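Multiheme cytochrome cf (Carboxydothermus ferrireducens DSM 11255, PDB 6QVM) probably acts as an extracellular Fe(III) reductase of the S-layer, passing electrons along a chain of c-type hemes to insoluble electron acceptors. Local coordinates at residues Gln419-Asn424 / Ser430-His435. Sequence-based numbering, arbitrary orientation.
Sequences QTIQKN and SCLECH. With HEC (heme c), chain K.
The CXXCH heme-binding motif of a c-type cytochrome, Cys431 to His435, packs here against Ile421 on the helix just before it in the chain. Both thioethers are in place: Cys431 SG is bonded to heme CAB and Cys434 SG to CAC, while His435 NE2 ligates the iron at 2.4 Å. Ile421 fills the angle between this histidine and the porphyrin. Its CD1 methyl sits over the centre of the imidazole in a CH-pi contact, 3.5 Å from the ring centroid and only 8° off the normal, with the two side chains crossing at about a right angle. The same methyl reaches the heme, 3.6 Å from C1B of the pyrrole that carries the Cys431 thioether, and also lies 3.8 Å from Cys431 CB. A chi1 of -49° sets CG1 anti to the carbonyl carbon, against the ring, and the further turn at chi2 (-66°) brings CD1 over its centre. CG2 lies nearest Cys431 CB, at 4.1 Å, and only loosely meets Leu432 CD2, at 4.3 Å; Leu464, from a loop outside these two segments, touches Ile421 and Leu432. Cutting Ile421 back to an alanine is likely to leave that imidazole face uncovered and a gap between His435, Cys431 CB and heme C1B. Farther along the porphyrin rim, Thr420 CG2 and the amide of Asn424 both border heme methyl CMA, with Asn424 OD1 3.6 Å from it. The hydroxyl of Thr420 bonds to Ile416 O and to a propionate oxygen of a second heme; its CG2, anti to the backbone N, lies 3.8 Å from CMA.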
loop_
_atom_site.group_PDB
_atom_site.type_symbol
_atom_site.label_atom_id
_atom_site.label_comp_id
_atom_site.label_asym_id
_atom_site.label_seq_id
_atom_site.Cartn_x
_atom_site.Cartn_y
_atom_site.Cartn_z
ATOM N N GLN A 419 -3.150 5.245 -23.664
ATOM C CA GLN A 419 -3.981 5.660 -24.788
ATOM C C GLN A 419 -3.148 6.103 -25.989
ATOM O O GLN A 419 -3.681 6.202 -27.100
ATOM C CB GLN A 419 -4.948 6.770 -24.354
ATOM C CG GLN A 419 -4.373 8.171 -24.371
ATOM C CD GLN A 419 -5.196 9.130 -23.541
ATOM O OE1 GLN A 419 -5.675 8.773 -22.467
ATOM N NE2 GLN A 419 -5.377 10.350 -24.038
ATOM N N THR A 420 -1.856 6.364 -25.792
ATOM C CA THR A 420 -0.953 6.510 -26.926
ATOM C C THR A 420 -0.911 5.229 -27.749
ATOM O O THR A 420 -0.946 5.269 -28.984
ATOM C CB THR A 420 0.446 6.881 -26.431
ATOM O OG1 THR A 420 0.454 8.238 -25.974
ATOM C CG2 THR A 420 1.482 6.694 -27.534
ATOM N N ILE A 421 -0.870 4.078 -27.074
ATOM C CA ILE A 421 -0.865 2.800 -27.777
ATOM C C ILE A 421 -2.251 2.482 -28.326
ATOM O O ILE A 421 -2.380 1.854 -29.383
ATOM C CB ILE A 421 -0.354 1.684 -26.847
ATOM C CG1 ILE A 421 0.950 2.112 -26.175
ATOM C CG2 ILE A 421 -0.145 0.398 -27.623
ATOM C CD1 ILE A 421 2.110 2.278 -27.127
ATOM N N GLN A 422 -3.304 2.906 -27.626
ATOM C CA GLN A 422 -4.659 2.658 -28.111
ATOM C C GLN A 422 -4.952 3.454 -29.378
ATOM O O GLN A 422 -5.652 2.966 -30.273
ATOM C CB GLN A 422 -5.673 2.989 -27.016
ATOM C CG GLN A 422 -5.712 1.987 -25.873
ATOM C CD GLN A 422 -6.552 2.464 -24.703
ATOM O OE1 GLN A 422 -6.805 3.660 -24.552
ATOM N NE2 GLN A 422 -6.992 1.529 -23.869
ATOM N N LYS A 423 -4.417 4.671 -29.478
ATOM C CA LYS A 423 -4.673 5.540 -30.620
ATOM C C LYS A 423 -3.729 5.290 -31.788
ATOM O O LYS A 423 -3.832 5.987 -32.802
ATOM C CB LYS A 423 -4.562 7.012 -30.205
ATOM C CG LYS A 423 -5.646 7.507 -29.263
ATOM C CD LYS A 423 -5.224 8.824 -28.628
ATOM C CE LYS A 423 -6.386 9.520 -27.943
ATOM N NZ LYS A 423 -7.353 10.068 -28.930
ATOM N N ASN A 424 -2.812 4.333 -31.677
ATOM C CA ASN A 424 -1.758 4.157 -32.667
ATOM C C ASN A 424 -2.129 3.077 -33.676
ATOM O O ASN A 424 -2.746 2.069 -33.322
ATOM C CB ASN A 424 -0.430 3.814 -31.992
ATOM C CG ASN A 424 0.690 4.754 -32.398
ATOM O OD1 ASN A 424 1.766 4.320 -32.804
ATOM N ND2 ASN A 424 0.436 6.054 -32.297
ATOM N N SER A 430 2.739 -6.015 -27.300
ATOM C CA SER A 430 4.163 -5.975 -26.968
ATOM C C SER A 430 4.572 -4.629 -26.379
ATOM O O SER A 430 5.519 -4.559 -25.587
ATOM C CB SER A 430 4.999 -6.281 -28.212
ATOM O OG SER A 430 5.877 -7.368 -27.973
ATOM N N CYS A 431 3.852 -3.564 -26.727
ATOM C CA CYS A 431 4.246 -2.214 -26.349
ATOM C C CYS A 431 3.893 -1.864 -24.909
ATOM O O CYS A 431 4.431 -0.890 -24.371
ATOM C CB CYS A 431 3.588 -1.212 -27.298
ATOM S SG CYS A 431 3.437 -1.812 -28.994
ATOM N N LEU A 432 3.005 -2.630 -24.277
ATOM C CA LEU A 432 2.546 -2.280 -22.939
ATOM C C LEU A 432 3.610 -2.542 -21.881
ATOM O O LEU A 432 3.450 -2.113 -20.734
ATOM C CB LEU A 432 1.270 -3.052 -22.624
ATOM C CG LEU A 432 0.219 -2.972 -23.728
ATOM C CD1 LEU A 432 -0.873 -4.006 -23.519
ATOM C CD2 LEU A 432 -0.368 -1.571 -23.805
ATOM N N GLU A 433 4.681 -3.243 -22.253
ATOM C CA GLU A 433 5.861 -3.444 -21.425
ATOM C C GLU A 433 6.278 -2.147 -20.742
ATOM O O GLU A 433 6.609 -2.141 -19.553
ATOM C CB GLU A 433 6.999 -3.999 -22.287
ATOM C CG GLU A 433 8.382 -3.722 -21.757
ATOM C CD GLU A 433 9.192 -4.983 -21.584
ATOM O OE1 GLU A 433 8.867 -5.782 -20.679
ATOM O OE2 GLU A 433 10.148 -5.183 -22.363
ATOM N N CYS A 434 6.237 -1.038 -21.481
ATOM C CA CYS A 434 6.613 0.263 -20.952
ATOM C C CYS A 434 5.450 1.251 -20.918
ATOM O O CYS A 434 5.650 2.404 -20.519
ATOM C CB CYS A 434 7.767 0.855 -21.776
ATOM S SG CYS A 434 9.126 -0.284 -22.113
ATOM N N HIS A 435 4.237 0.836 -21.302
ATOM C CA HIS A 435 3.135 1.772 -21.465
ATOM C C HIS A 435 1.922 1.496 -20.578
ATOM O O HIS A 435 1.023 2.343 -20.514
ATOM C CB HIS A 435 2.673 1.807 -22.933
ATOM C CG HIS A 435 3.624 2.501 -23.860
ATOM N ND1 HIS A 435 3.436 3.799 -24.281
ATOM C CD2 HIS A 435 4.760 2.071 -24.462
ATOM C CE1 HIS A 435 4.416 4.142 -25.099
ATOM N NE2 HIS A 435 5.231 3.110 -25.232
HETATM FE FE HEC K . 6.794 3.439 -26.962
HETATM C CHA HEC K . 7.120 6.895 -26.947
HETATM C CHB HEC K . 4.523 3.702 -29.550
HETATM C CHC HEC K . 6.876 0.005 -27.426
HETATM C CHD HEC K . 9.024 3.131 -24.390
HETATM N NA HEC K . 5.988 5.001 -28.044
HETATM C C1A HEC K . 6.239 6.351 -27.861
HETATM C C2A HEC K . 5.418 7.104 -28.792
HETATM C C3A HEC K . 4.698 6.215 -29.507
HETATM C C4A HEC K . 5.046 4.881 -29.051
HETATM C CMA HEC K . 3.676 6.535 -30.622
HETATM C CAA HEC K . 5.398 8.652 -28.905
HETATM C CBA HEC K . 6.066 9.057 -30.219
HETATM C CGA HEC K . 6.711 10.415 -30.134
HETATM O O1A HEC K . 7.724 10.623 -30.849
HETATM O O2A HEC K . 6.227 11.288 -29.365
HETATM N NB HEC K . 5.883 2.105 -28.243
HETATM C C1B HEC K . 4.974 2.432 -29.238
HETATM C C2B HEC K . 4.576 1.203 -29.902
HETATM C C3B HEC K . 5.225 0.180 -29.313
HETATM C C4B HEC K . 6.063 0.734 -28.266
HETATM C CMB HEC K . 3.560 1.110 -31.067
HETATM C CAB HEC K . 5.117 -1.327 -29.661
HETATM C CBB HEC K . 5.664 -1.586 -31.081
HETATM N NC HEC K . 7.758 1.867 -26.070
HETATM C C1C HEC K . 7.650 0.530 -26.412
HETATM C C2C HEC K . 8.468 -0.247 -25.502
HETATM C C3C HEC K . 9.123 0.618 -24.695
HETATM C C4C HEC K . 8.649 1.957 -25.016
HETATM C CMC HEC K . 8.645 -1.782 -25.616
HETATM C CAC HEC K . 10.112 0.303 -23.542
HETATM C CBC HEC K . 11.345 -0.501 -24.009
HETATM N ND HEC K . 7.880 4.807 -25.836
HETATM C C1D HEC K . 8.774 4.420 -24.837
HETATM C C2D HEC K . 9.421 5.607 -24.324
HETATM C C3D HEC K . 8.827 6.789 -25.118
HETATM C C4D HEC K . 7.883 6.191 -26.036
HETATM C CMD HEC K . 10.481 5.644 -23.202
HETATM C CAD HEC K . 9.157 8.299 -24.990
HETATM C CBD HEC K . 10.598 8.545 -25.433
HETATM C CGD HEC K . 10.797 9.947 -25.963
HETATM O O1D HEC K . 10.102 10.894 -25.501
HETATM O O2D HEC K . 11.675 10.116 -26.853
#